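Local structure of poly-beta-hydroxybuterate polymerase (Cupriavidus necator, 5T6O) at residues Arg7-Thr12 with Asp54-Ser59; Val16-Glu21 with Ala372-Ile377; His36-Leu41 with Ser108-Ile113; Met42-Ile47 with Val72-Trp77; Phe301-Ser306 with Ser322-Asp327. The protein probably acts as an acyltransferase that polymerises hydroxybutyryl units into polyhydroxybutyrate, the present chain being the catalytic domain, which has an alpha/beta hydrolase fold. The protein carries 1 engineered substitution. One frame throughout, in Å; residues are numbered along the deposited sequence.

In the fold
Four of the five contacts lie on one mixed beta sheet of the alpha/beta hydrolase fold; interaction 1 ties together two loops that lead into and out of it. Interactions 3 and 4 share strand 40-43 and touch directly, Leu40 O lying 2.8 Å from Phe73 N, with their centres 17 Å apart. Interaction 4 is the most central, about 7 Å from the middle of the chain. Interactions 2 and 5 sit toward opposite ends of the sheet, centres 38 Å apart, and the sulfate ion lies at interaction 2. The loops following strands 40-43 and 299-304, in interactions 4 and 5, are where relatives of this fold commonly carry active-site groups.

Interaction 1 (Arg7-Thr12 with Asp54-Ser59); sequences RNVAVT and DLQPES
Thr12 and Asp54 form the tight end of a contact between two irregular loops of the alpha/beta hydrolase domain, one leading into strand 14-19 and the other running from strand 40-43 to helix 61-67. Both fall in the N-terminal sequence region of the polyhydroxybutyrate polymerases. The Asp54 carboxylate takes two donors from one residue: Thr12 OG1 gives its proton to Asp54 OD1 at 2.6 Å, and Thr12 N reaches Asp54 OD2 at 3.3 Å on the syn lone pair. The hydroxyl also arrives on the syn side of its oxygen, but 33° out of the carboxylate plane. CG of Asp54 stands anti to the backbone N (chi1 -179°), which carries the acid group across to 7-12; Ser60 OG is a further partner of OD1. Next along, Ala10 N makes a sound bond to Leu55 O at 3.0 Å and a weak, bent one to Asp54 O. Beside it Val9 CB lies 3.3 Å from Leu55 O, with Phe3 and Phe224 of helix 220-227 also against its side chain. The solvent side is looser. There Val11 CG2 touches the exposed ring of Pro57 at CG, 3.7 Å away, and Gln56 CG touches Val9 CG1. Between the two ends a water bridges the loops, accepting from Val11 N at 3.0 Å and donating to Asp54 OD1 at 2.9 Å.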
# COMPACT_ATOMS: atom_id res chain seq x y z
N ARG A 7 -3.50 3.02 -42.73
CA ARG A 7 -4.07 1.89 -43.46
C ARG A 7 -5.10 1.13 -42.63
O ARG A 7 -6.23 0.94 -43.08
CB ARG A 7 -2.97 0.93 -43.92
CG ARG A 7 -3.50 -0.24 -44.75
CD ARG A 7 -2.37 -1.12 -45.31
NE ARG A 7 -1.72 -1.91 -44.26
N ASN A 8 -4.73 0.67 -41.43
CA ASN A 8 -5.68 0.01 -40.56
C ASN A 8 -5.69 0.56 -39.14
O ASN A 8 -6.43 0.05 -38.29
CB ASN A 8 -5.42 -1.51 -40.52
CG ASN A 8 -3.97 -1.85 -40.22
OD1 ASN A 8 -3.26 -1.09 -39.57
ND2 ASN A 8 -3.53 -3.01 -40.70
N VAL A 9 -4.91 1.59 -38.85
CA VAL A 9 -5.08 2.37 -37.64
C VAL A 9 -5.01 3.84 -38.05
O VAL A 9 -4.38 4.19 -39.05
CB VAL A 9 -4.04 2.04 -36.53
CG1 VAL A 9 -4.10 0.56 -36.16
CG2 VAL A 9 -2.65 2.45 -36.93
N ALA A 10 -5.69 4.68 -37.28
CA ALA A 10 -5.77 6.12 -37.55
C ALA A 10 -6.36 6.39 -38.93
O ALA A 10 -5.78 7.13 -39.74
CB ALA A 10 -4.40 6.78 -37.39
N VAL A 11 -7.53 5.81 -39.21
CA VAL A 11 -8.11 5.88 -40.55
C VAL A 11 -9.38 6.72 -40.59
O VAL A 11 -10.05 6.76 -41.62
CB VAL A 11 -8.38 4.47 -41.12
CG1 VAL A 11 -7.06 3.72 -41.31
CG2 VAL A 11 -9.34 3.69 -40.23
N THR A 12 -9.72 7.44 -39.52
CA THR A 12 -10.91 8.28 -39.62
C THR A 12 -10.67 9.38 -40.66
O THR A 12 -9.59 9.97 -40.70
CB THR A 12 -11.28 8.87 -38.26
OG1 THR A 12 -11.55 7.78 -37.36
CG2 THR A 12 -12.55 9.75 -38.36
N ASP A 54 -7.50 7.51 -32.00
CA ASP A 54 -8.17 7.13 -33.26
C ASP A 54 -7.59 5.78 -33.70
O ASP A 54 -7.05 5.63 -34.79
CB ASP A 54 -7.98 8.20 -34.34
CG ASP A 54 -8.68 7.84 -35.65
OD1 ASP A 54 -9.72 7.16 -35.61
OD2 ASP A 54 -8.19 8.23 -36.74
N LEU A 55 -7.66 4.79 -32.81
CA LEU A 55 -6.85 3.59 -32.98
C LEU A 55 -7.37 2.74 -34.14
O LEU A 55 -6.92 2.89 -35.27
CB LEU A 55 -6.80 2.80 -31.66
CG LEU A 55 -5.77 1.67 -31.58
CD1 LEU A 55 -4.37 2.14 -31.99
CD2 LEU A 55 -5.74 1.08 -30.17
N GLN A 56 -8.32 1.86 -33.89
CA GLN A 56 -9.02 1.24 -35.00
C GLN A 56 -10.45 1.78 -35.06
O GLN A 56 -10.91 2.42 -34.11
CB GLN A 56 -9.01 -0.29 -34.84
CG GLN A 56 -7.60 -0.86 -34.80
CD GLN A 56 -7.58 -2.36 -34.74
OE1 GLN A 56 -7.10 -2.95 -33.77
NE2 GLN A 56 -8.10 -3.01 -35.78
N PRO A 57 -11.16 1.59 -36.17
CA PRO A 57 -12.49 2.21 -36.29
C PRO A 57 -13.43 1.88 -35.14
O PRO A 57 -14.12 2.77 -34.64
CB PRO A 57 -13.00 1.67 -37.62
CG PRO A 57 -11.75 1.56 -38.44
CD PRO A 57 -10.69 1.08 -37.48
N GLU A 58 -13.47 0.62 -34.69
CA GLU A 58 -14.39 0.26 -33.61
C GLU A 58 -14.01 0.95 -32.30
O GLU A 58 -14.89 1.28 -31.50
CB GLU A 58 -14.41 -1.25 -33.41
CG GLU A 58 -15.01 -2.02 -34.57
N SER A 59 -12.72 1.22 -32.10
CA SER A 59 -12.20 1.73 -30.83
C SER A 59 -11.87 3.21 -30.87
O SER A 59 -11.32 3.73 -29.90
CB SER A 59 -10.95 0.95 -30.44
OG SER A 59 -9.93 1.18 -31.42
O HOH W 1 -9.24 4.68 -37.05

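Interaction 2 (Val16-Glu21 with Ala372-Ile377); sequences VVFENE and ARYRAI. With SO4 (sulfate ion), chain C.
Tyr374 is the first residue of 372-377 to meet strand 14-19, laying its ring beside that of Phe18. The two side chains point the same way with their planes 80° apart, and the closest carbons are Phe18 CD1 and Tyr374 CE1, at 3.6 Å. Arg373 CG lies over one face of the tyrosine, toward the rim, while Tyr374 CB sits 3.4 Å from Val17 O. The Phe18 ring has a second neighbour: a sulfate ion, probably from the crystallisation liquor, comes up to its edge and is held by Asn20 ND2, which reaches sulfate O2 at 3.0 Å, and by Arg99. Arg375 takes little part; its NH1 bonds to Tyr369 O. At Ala376 the chain closes on the strand, CA lying 3.4 Å from Val16 O in a CA-H...O contact. The same carbonyl receives the one hydrogen bond between the segments, Ile377 N to Val16 O at 2.8 Å and nearly straight. Ile377 buries the most surface of any residue in the contact. Its chi2 of 171° extends CD1 to Val16 CG1, 4.0 Å away, and to the backbone of Phe18, while CG2 borders the Glu19 carboxylate, which Arg383 and Gln24 hold. Val16 also pairs through its backbone with Glu378, so this is the lead-in to an antiparallel edge pairing, in which the short C-terminal strand 378-379 is added to the sheet beside 14-19.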
# COMPACT_ATOMS: atom_id res chain seq x y z
N VAL A 16 -5.31 17.37 -43.09
CA VAL A 16 -4.46 18.39 -42.47
C VAL A 16 -4.88 19.75 -42.99
O VAL A 16 -4.94 19.96 -44.21
CB VAL A 16 -2.97 18.13 -42.78
CG1 VAL A 16 -2.08 19.27 -42.25
CG2 VAL A 16 -2.50 16.76 -42.25
N VAL A 17 -5.18 20.68 -42.08
CA VAL A 17 -5.56 22.04 -42.46
C VAL A 17 -4.53 23.08 -42.05
O VAL A 17 -4.68 24.26 -42.40
CB VAL A 17 -6.96 22.42 -41.92
CG1 VAL A 17 -8.05 21.56 -42.57
CG2 VAL A 17 -7.04 22.28 -40.38
N PHE A 18 -3.48 22.69 -41.34
CA PHE A 18 -2.45 23.62 -40.89
C PHE A 18 -1.25 22.80 -40.46
O PHE A 18 -1.40 21.69 -39.94
CB PHE A 18 -2.94 24.49 -39.72
CG PHE A 18 -1.84 25.33 -39.11
CD1 PHE A 18 -1.46 26.51 -39.70
CD2 PHE A 18 -1.18 24.91 -37.95
CE1 PHE A 18 -0.43 27.28 -39.15
CE2 PHE A 18 -0.15 25.69 -37.39
CZ PHE A 18 0.22 26.86 -38.00
N GLU A 19 -0.06 23.36 -40.65
CA GLU A 19 1.12 22.68 -40.12
C GLU A 19 2.21 23.71 -39.87
O GLU A 19 2.35 24.69 -40.60
CB GLU A 19 1.62 21.58 -41.07
CG GLU A 19 2.20 22.08 -42.37
CD GLU A 19 2.42 20.97 -43.41
OE1 GLU A 19 1.81 19.89 -43.29
OE2 GLU A 19 3.20 21.19 -44.37
N ASN A 20 3.00 23.46 -38.82
CA ASN A 20 4.24 24.21 -38.62
C ASN A 20 5.29 23.21 -38.15
O ASN A 20 5.13 21.99 -38.30
CB ASN A 20 4.03 25.41 -37.67
CG ASN A 20 3.72 25.00 -36.22
OD1 ASN A 20 3.79 23.84 -35.84
ND2 ASN A 20 3.38 26.00 -35.40
N GLU A 21 6.38 23.72 -37.59
CA GLU A 21 7.48 22.83 -37.22
C GLU A 21 7.07 21.86 -36.12
O GLU A 21 7.66 20.78 -36.01
CB GLU A 21 8.70 23.64 -36.79
CG GLU A 21 9.38 24.39 -37.93
CD GLU A 21 9.80 23.47 -39.07
OE1 GLU A 21 10.38 22.40 -38.78
OE2 GLU A 21 9.54 23.81 -40.25
N ALA A 372 -10.87 29.87 -46.00
CA ALA A 372 -10.03 30.50 -47.03
C ALA A 372 -8.58 30.59 -46.57
O ALA A 372 -7.67 30.32 -47.35
CB ALA A 372 -10.56 31.90 -47.38
N ARG A 373 -8.36 30.94 -45.30
CA ARG A 373 -7.00 31.09 -44.80
C ARG A 373 -6.29 29.74 -44.68
O ARG A 373 -5.09 29.64 -44.93
CB ARG A 373 -7.02 31.80 -43.45
CG ARG A 373 -5.63 32.06 -42.84
N TYR A 374 -7.02 28.68 -44.30
CA TYR A 374 -6.42 27.38 -43.98
C TYR A 374 -7.11 26.29 -44.80
O TYR A 374 -8.04 25.65 -44.30
CB TYR A 374 -6.55 27.09 -42.48
CG TYR A 374 -5.92 28.10 -41.56
CD1 TYR A 374 -4.54 28.12 -41.37
CD2 TYR A 374 -6.70 29.03 -40.87
CE1 TYR A 374 -3.95 29.04 -40.52
CE2 TYR A 374 -6.11 29.95 -40.01
CZ TYR A 374 -4.74 29.94 -39.84
OH TYR A 374 -4.12 30.84 -39.01
N ARG A 375 -6.67 26.06 -46.03
CA ARG A 375 -7.28 25.01 -46.82
C ARG A 375 -6.55 23.69 -46.62
O ARG A 375 -5.45 23.63 -46.06
CB ARG A 375 -7.31 25.39 -48.31
CG ARG A 375 -8.41 26.40 -48.68
CD ARG A 375 -9.80 25.92 -48.23
NE ARG A 375 -10.85 26.87 -48.60
CZ ARG A 375 -12.08 26.86 -48.09
NH1 ARG A 375 -12.43 25.96 -47.18
NH2 ARG A 375 -12.97 27.76 -48.49
N ALA A 376 -7.19 22.61 -47.06
CA ALA A 376 -6.62 21.27 -46.89
C ALA A 376 -5.25 21.17 -47.55
O ALA A 376 -5.03 21.66 -48.66
CB ALA A 376 -7.57 20.22 -47.46
N ILE A 377 -4.32 20.53 -46.84
CA ILE A 377 -2.95 20.33 -47.29
C ILE A 377 -2.73 18.92 -47.82
O ILE A 377 -2.15 18.73 -48.88
CB ILE A 377 -1.98 20.64 -46.13
CG1 ILE A 377 -2.02 22.14 -45.79
CG2 ILE A 377 -0.57 20.17 -46.46
CD1 ILE A 377 -1.25 22.50 -44.49
S SO4 C . 3.63 29.48 -37.36
O1 SO4 C . 3.79 30.92 -37.19
O2 SO4 C . 3.08 28.89 -36.14
O3 SO4 C . 4.91 28.87 -37.69
O4 SO4 C . 2.72 29.25 -38.48

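Interaction 3 (His36-Leu41 with Ser108-Ile113); sequences HARPLL and SGQDKI
The guanidinium of Arg38 has Lys112 O at its edge, in plane, and the Gln110 side chain crosses that of Arg38 at about a right angle, with the amide plane turned 69° from the guanidinium. Here the leads into two neighbouring parallel strands of the alpha/beta hydrolase sheet, 40-43 and 113-118, pack together. No hydrogen bond joins the segments: Lys112 O is buried with Arg38 CD 3.4 Å away and has no polar partner in the model, while Arg38 NH1 bonds instead to Gln358 O. Gln110 folds back at chi2 (-73°), a bend that lays CD close to Ala37. Its CG presses on Ala37 O at 3.2 Å and its OE1 meets Arg38 CG at 3.8 Å. Ser108, at the end of helix 89-108, takes the Gln110 N-H on its OG in an ST turn, and that OG is also hydrogen-bonded to Arg105 O. Ser108 CB lies 3.6 Å from Pro39 CG, which also meets Ile113 CG2 at 3.8 Å. Deeper in, where helix 89-108 also packs on Leu41, the contact finishes with Ile113 CD1 4.0 Å from Leu41 CB.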
# COMPACT_ATOMS: atom_id res chain seq x y z
N HIS A 36 -22.74 20.47 -33.82
CA HIS A 36 -22.79 21.56 -32.86
C HIS A 36 -21.99 22.75 -33.35
O HIS A 36 -20.98 22.60 -34.04
CB HIS A 36 -22.25 21.11 -31.50
CG HIS A 36 -23.12 20.09 -30.83
ND1 HIS A 36 -24.26 20.43 -30.14
CD2 HIS A 36 -23.03 18.75 -30.77
CE1 HIS A 36 -24.83 19.34 -29.67
NE2 HIS A 36 -24.10 18.30 -30.03
N ALA A 37 -22.44 23.95 -32.96
CA ALA A 37 -21.77 25.17 -33.39
C ALA A 37 -20.31 25.19 -32.95
O ALA A 37 -19.44 25.63 -33.70
CB ALA A 37 -22.52 26.39 -32.86
N ARG A 38 -20.03 24.70 -31.74
CA ARG A 38 -18.66 24.76 -31.22
C ARG A 38 -17.94 23.45 -31.48
O ARG A 38 -18.44 22.38 -31.11
CB ARG A 38 -18.67 25.06 -29.73
CG ARG A 38 -19.34 26.38 -29.36
CD ARG A 38 -19.02 26.73 -27.92
NE ARG A 38 -19.55 28.04 -27.56
CZ ARG A 38 -20.57 28.23 -26.74
NH1 ARG A 38 -21.18 27.18 -26.19
NH2 ARG A 38 -20.99 29.46 -26.47
N PRO A 39 -16.76 23.50 -32.10
CA PRO A 39 -16.00 22.28 -32.36
C PRO A 39 -15.23 21.85 -31.12
O PRO A 39 -15.13 22.58 -30.13
CB PRO A 39 -15.05 22.71 -33.48
CG PRO A 39 -14.76 24.14 -33.15
CD PRO A 39 -16.07 24.70 -32.61
N LEU A 40 -14.64 20.65 -31.20
CA LEU A 40 -13.78 20.13 -30.14
C LEU A 40 -12.36 20.00 -30.67
O LEU A 40 -12.13 19.32 -31.68
CB LEU A 40 -14.27 18.77 -29.65
CG LEU A 40 -13.36 18.07 -28.64
CD1 LEU A 40 -13.39 18.82 -27.30
CD2 LEU A 40 -13.80 16.61 -28.45
N LEU A 41 -11.40 20.63 -29.97
CA LEU A 41 -9.98 20.49 -30.30
C LEU A 41 -9.35 19.50 -29.33
O LEU A 41 -9.34 19.73 -28.11
CB LEU A 41 -9.26 21.84 -30.23
CG LEU A 41 -7.72 21.75 -30.26
CD1 LEU A 41 -7.22 21.28 -31.64
CD2 LEU A 41 -7.08 23.10 -29.87
N SER A 108 -13.30 27.70 -37.11
CA SER A 108 -14.69 27.53 -36.66
C SER A 108 -15.50 28.81 -36.80
O SER A 108 -16.73 28.74 -36.92
CB SER A 108 -14.72 27.07 -35.20
OG SER A 108 -14.47 28.14 -34.31
N GLY A 109 -14.85 29.97 -36.78
CA GLY A 109 -15.63 31.20 -36.74
C GLY A 109 -16.36 31.44 -35.44
O GLY A 109 -17.12 32.40 -35.34
N GLN A 110 -16.15 30.60 -34.43
CA GLN A 110 -16.82 30.71 -33.14
C GLN A 110 -15.99 31.51 -32.16
O GLN A 110 -14.76 31.53 -32.22
CB GLN A 110 -17.09 29.32 -32.56
CG GLN A 110 -18.15 28.56 -33.29
CD GLN A 110 -19.52 29.11 -33.00
OE1 GLN A 110 -19.94 29.18 -31.84
NE2 GLN A 110 -20.22 29.52 -34.04
N ASP A 111 -16.68 32.15 -31.21
CA ASP A 111 -15.98 32.88 -30.16
C ASP A 111 -15.25 31.94 -29.21
O ASP A 111 -14.18 32.29 -28.69
CB ASP A 111 -16.98 33.76 -29.40
CG ASP A 111 -16.31 34.62 -28.36
OD1 ASP A 111 -15.19 35.12 -28.62
OD2 ASP A 111 -16.90 34.81 -27.26
N LYS A 112 -15.79 30.75 -28.98
CA LYS A 112 -15.20 29.78 -28.07
C LYS A 112 -15.30 28.38 -28.67
O LYS A 112 -16.24 28.07 -29.41
CB LYS A 112 -15.88 29.80 -26.69
CG LYS A 112 -15.76 31.13 -25.95
CD LYS A 112 -16.37 31.06 -24.56
CE LYS A 112 -16.40 32.43 -23.88
NZ LYS A 112 -15.04 32.97 -23.67
N ILE A 113 -14.32 27.54 -28.33
CA ILE A 113 -14.28 26.14 -28.73
C ILE A 113 -14.20 25.27 -27.48
O ILE A 113 -13.85 25.73 -26.39
CB ILE A 113 -13.09 25.84 -29.67
CG1 ILE A 113 -11.75 25.95 -28.93
CG2 ILE A 113 -13.13 26.76 -30.90
CD1 ILE A 113 -10.53 25.59 -29.78

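Interaction 4 (Met42-Ile47 with Val72-Trp77); sequences MVPPCI and VFLVSW
Trp77 NE1 donates to Pro44 O at 2.8 Å; the oxygen lies close to the indole plane, while the donor stands 48° out of the carbonyl plane. Both faces of the indole are covered. Cys46 CB lies 3.6 Å from the centroid of the five-membered ring, a CH-pi contact almost on the ring normal, and Val75 CG1 sits over the opposite face. The indole is carried on strand 72-77, which runs parallel to 40-43 in a beta-alpha-beta crossover through helix 61-67: Met42 N bonds to Phe73 O at 2.8 Å, and Val75 N to Met42 O at 3.0 Å. Pro44, having no N-H, ends this pairing; its CD lies 3.1 Å from Val75 O, which is buried without a polar partner. In alpha/beta hydrolases the turn after the strand equivalent to 40-43 commonly supplies an oxyanion-hole amide, a role that 44-47 may share. Further out, Tyr92 meets the indole nearly parallel, and Ile124 of helix 120-134 touches both Cys46 and Trp77.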
# COMPACT_ATOMS: atom_id res chain seq x y z
N MET A 42 -8.84 18.40 -29.86
CA MET A 42 -8.16 17.39 -29.06
C MET A 42 -6.66 17.63 -29.05
O MET A 42 -6.04 17.77 -30.11
CB MET A 42 -8.46 15.99 -29.59
CG MET A 42 -9.91 15.60 -29.55
SD MET A 42 -10.00 13.83 -29.88
CE MET A 42 -11.77 13.57 -29.78
N VAL A 43 -6.08 17.65 -27.84
CA VAL A 43 -4.63 17.75 -27.66
C VAL A 43 -4.13 16.44 -27.08
O VAL A 43 -4.24 16.20 -25.86
CB VAL A 43 -4.24 18.94 -26.77
CG1 VAL A 43 -2.70 19.03 -26.62
CG2 VAL A 43 -4.81 20.25 -27.36
N PRO A 44 -3.60 15.55 -27.91
CA PRO A 44 -3.12 14.26 -27.43
C PRO A 44 -1.74 14.39 -26.81
O PRO A 44 -1.10 15.44 -26.93
CB PRO A 44 -3.07 13.41 -28.71
CG PRO A 44 -3.67 14.29 -29.82
CD PRO A 44 -3.48 15.69 -29.36
N PRO A 45 -1.25 13.35 -26.15
CA PRO A 45 0.14 13.38 -25.66
C PRO A 45 1.13 13.48 -26.80
O PRO A 45 0.86 13.04 -27.92
CB PRO A 45 0.28 12.05 -24.92
CG PRO A 45 -0.76 11.14 -25.58
CD PRO A 45 -1.92 12.07 -25.83
N CYS A 46 2.29 14.06 -26.51
CA CYS A 46 3.43 13.98 -27.42
C CYS A 46 4.43 12.91 -26.99
O CYS A 46 5.49 12.76 -27.61
CB CYS A 46 4.12 15.34 -27.53
SG CYS A 46 4.63 16.05 -25.93
N ILE A 47 4.09 12.18 -25.93
CA ILE A 47 4.74 10.93 -25.55
C ILE A 47 3.93 9.81 -26.20
O ILE A 47 2.75 9.63 -25.89
CB ILE A 47 4.78 10.79 -24.02
CG1 ILE A 47 5.68 11.91 -23.45
CG2 ILE A 47 5.23 9.40 -23.59
CD1 ILE A 47 5.57 12.10 -21.93
N VAL A 72 -14.43 17.91 -35.07
CA VAL A 72 -13.25 17.56 -34.29
C VAL A 72 -12.00 18.04 -35.01
O VAL A 72 -11.80 17.73 -36.19
CB VAL A 72 -13.18 16.04 -34.03
CG1 VAL A 72 -11.88 15.67 -33.31
CG2 VAL A 72 -14.39 15.57 -33.20
N PHE A 73 -11.17 18.79 -34.30
CA PHE A 73 -9.81 19.12 -34.70
C PHE A 73 -8.84 18.39 -33.78
O PHE A 73 -9.20 18.08 -32.63
CB PHE A 73 -9.54 20.63 -34.61
CG PHE A 73 -10.36 21.47 -35.55
CD1 PHE A 73 -9.87 21.80 -36.81
CD2 PHE A 73 -11.58 22.00 -35.14
CE1 PHE A 73 -10.61 22.62 -37.66
CE2 PHE A 73 -12.33 22.81 -36.00
CZ PHE A 73 -11.83 23.12 -37.26
N LEU A 74 -7.64 18.12 -34.26
CA LEU A 74 -6.71 17.34 -33.44
C LEU A 74 -5.28 17.74 -33.74
O LEU A 74 -4.89 17.95 -34.89
CB LEU A 74 -6.91 15.82 -33.66
CG LEU A 74 -5.98 14.84 -32.94
CD1 LEU A 74 -6.74 13.55 -32.61
CD2 LEU A 74 -4.74 14.51 -33.81
N VAL A 75 -4.48 17.81 -32.67
CA VAL A 75 -3.06 18.12 -32.77
C VAL A 75 -2.28 16.83 -33.01
O VAL A 75 -2.22 15.96 -32.14
CB VAL A 75 -2.58 18.81 -31.48
CG1 VAL A 75 -1.07 18.97 -31.50
CG2 VAL A 75 -3.30 20.14 -31.31
N SER A 76 -1.67 16.71 -34.20
CA SER A 76 -0.76 15.60 -34.50
C SER A 76 0.67 16.13 -34.40
O SER A 76 1.11 16.90 -35.25
CB SER A 76 -1.03 15.03 -35.89
OG SER A 76 -0.10 14.03 -36.21
N TRP A 77 1.38 15.71 -33.35
CA TRP A 77 2.68 16.30 -33.05
C TRP A 77 3.74 15.86 -34.05
O TRP A 77 3.77 14.71 -34.49
CB TRP A 77 3.13 15.88 -31.65
CG TRP A 77 2.23 16.33 -30.55
CD1 TRP A 77 1.22 15.64 -29.96
CD2 TRP A 77 2.31 17.58 -29.88
NE1 TRP A 77 0.65 16.39 -28.96
CE2 TRP A 77 1.30 17.59 -28.89
CE3 TRP A 77 3.13 18.70 -30.02
CZ2 TRP A 77 1.10 18.68 -28.04
CZ3 TRP A 77 2.93 19.78 -29.17
CH2 TRP A 77 1.92 19.77 -28.21

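Interaction 5 (Phe301-Ser306 with Ser322-Asp327); sequences FVLGAS and SHWTND
Trp324 and Leu303 exchange two backbone hydrogen bonds, Trp324 N to Leu303 O at 2.7 Å and the longer return bond from Leu303 N to Trp324 O at 3.2 Å. The two residues are a hydrogen-bonded pair between antiparallel strands of the alpha/beta hydrolase sheet, where 322-325 lies between 299-304 and 341-344. A third bond, Ala305 N to Ser322 O at 3.0 Å, extends the pairing past Gly304. Toward Phe301 the chains spread and two waters fill in: one donates to Phe301 O at 2.6 Å and accepts from Asn326 N at 3.0 Å, the other accepts from Phe301 N and donates to Asn326 O. Leu303 and Trp324 point to the same side of the sheet, lying side by side with Leu303 CG 3.9 Å from Trp324 CE3. The indole turns its edge, not a face, to the backbone of 303-305: Leu303 O lies in its plane, and CZ3 of Trp324 meets Ala305 CB at 4.0 Å. Trp336 and Leu337 of helix 333-339 pack on this pair, and Asp163 of a neighbouring subunit also touches Trp324. The chain beyond 299-304 is where relatives of this fold usually place their catalytic histidine. On the other side, with Val302 and Thr325, His323 bonds through ND1 to Gly345 O, and its CB closes to 4.0 Å from Gly304 CA.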
# COMPACT_ATOMS: atom_id res chain seq x y z
N PHE A 301 -16.32 14.88 -12.07
CA PHE A 301 -15.31 13.83 -12.05
C PHE A 301 -15.97 12.48 -12.31
O PHE A 301 -17.00 12.17 -11.69
CB PHE A 301 -14.54 13.76 -10.73
CG PHE A 301 -13.40 12.78 -10.77
CD1 PHE A 301 -12.15 13.18 -11.24
CD2 PHE A 301 -13.58 11.46 -10.38
CE1 PHE A 301 -11.11 12.27 -11.31
CE2 PHE A 301 -12.54 10.55 -10.44
CZ PHE A 301 -11.30 10.96 -10.91
N VAL A 302 -15.39 11.70 -13.21
CA VAL A 302 -15.94 10.40 -13.58
C VAL A 302 -14.80 9.39 -13.58
O VAL A 302 -13.72 9.67 -14.12
CB VAL A 302 -16.66 10.45 -14.93
CG1 VAL A 302 -17.08 9.05 -15.37
CG2 VAL A 302 -17.87 11.37 -14.85
N LEU A 303 -15.03 8.24 -12.96
CA LEU A 303 -14.04 7.18 -12.81
C LEU A 303 -14.46 6.00 -13.68
O LEU A 303 -15.55 5.46 -13.50
CB LEU A 303 -13.95 6.74 -11.35
CG LEU A 303 -12.91 5.70 -10.95
CD1 LEU A 303 -11.53 6.22 -11.26
CD2 LEU A 303 -13.06 5.40 -9.45
N GLY A 304 -13.61 5.62 -14.63
CA GLY A 304 -13.84 4.43 -15.42
C GLY A 304 -13.15 3.23 -14.81
O GLY A 304 -12.13 3.35 -14.15
N ALA A 305 -13.73 2.05 -15.02
CA ALA A 305 -13.06 0.84 -14.57
C ALA A 305 -11.86 0.53 -15.46
O ALA A 305 -11.76 1.01 -16.59
CB ALA A 305 -14.03 -0.35 -14.56
N SER A 306 -10.92 -0.26 -14.91
CA SER A 306 -9.78 -0.87 -15.59
C SER A 306 -8.58 0.06 -15.74
O SER A 306 -8.48 1.08 -15.04
CB SER A 306 -10.20 -1.43 -16.97
OG SER A 306 -9.26 -2.40 -17.42
N SER A 322 -17.52 -0.75 -16.59
CA SER A 322 -18.42 0.08 -15.79
C SER A 322 -17.72 1.41 -15.53
O SER A 322 -16.57 1.62 -15.92
CB SER A 322 -18.80 -0.64 -14.50
OG SER A 322 -17.66 -0.92 -13.71
N HIS A 323 -18.43 2.31 -14.84
CA HIS A 323 -17.87 3.60 -14.44
C HIS A 323 -18.66 4.13 -13.26
O HIS A 323 -19.81 3.74 -13.04
CB HIS A 323 -17.87 4.60 -15.61
CG HIS A 323 -19.24 4.97 -16.08
ND1 HIS A 323 -20.00 4.16 -16.90
CD2 HIS A 323 -20.00 6.07 -15.84
CE1 HIS A 323 -21.16 4.74 -17.15
NE2 HIS A 323 -21.19 5.90 -16.51
N TRP A 324 -18.03 5.01 -12.48
CA TRP A 324 -18.65 5.58 -11.28
C TRP A 324 -18.90 7.08 -11.46
O TRP A 324 -18.09 7.79 -12.05
CB TRP A 324 -17.76 5.41 -10.05
CG TRP A 324 -17.60 4.01 -9.53
CD1 TRP A 324 -18.25 3.44 -8.47
CD2 TRP A 324 -16.70 3.01 -10.03
NE1 TRP A 324 -17.82 2.14 -8.29
CE2 TRP A 324 -16.87 1.86 -9.23
CE3 TRP A 324 -15.77 2.99 -11.08
CZ2 TRP A 324 -16.15 0.69 -9.46
CZ3 TRP A 324 -15.05 1.82 -11.30
CH2 TRP A 324 -15.24 0.69 -10.49
N THR A 325 -20.02 7.56 -10.89
CA THR A 325 -20.29 8.99 -10.85
C THR A 325 -20.63 9.40 -9.42
O THR A 325 -21.14 8.60 -8.62
CB THR A 325 -21.46 9.40 -11.78
OG1 THR A 325 -22.67 8.77 -11.35
CG2 THR A 325 -21.17 9.04 -13.25
N ASN A 326 -20.33 10.66 -9.11
CA ASN A 326 -20.73 11.27 -7.84
C ASN A 326 -20.64 12.78 -8.03
O ASN A 326 -19.57 13.29 -8.36
CB ASN A 326 -19.82 10.79 -6.70
CG ASN A 326 -20.25 11.34 -5.33
OD1 ASN A 326 -21.19 12.13 -5.21
ND2 ASN A 326 -19.54 10.91 -4.28
N ASP A 327 -21.77 13.48 -7.85
CA ASP A 327 -21.79 14.92 -8.04
C ASP A 327 -21.10 15.68 -6.92
O ASP A 327 -20.64 16.80 -7.14
CB ASP A 327 -23.24 15.41 -8.18
CG ASP A 327 -23.86 15.03 -9.51
OD1 ASP A 327 -23.21 14.31 -10.30
OD2 ASP A 327 -25.01 15.45 -9.77
O HOH W 2 -19.63 12.28 -11.50
O HOH W 3 -18.82 14.90 -10.45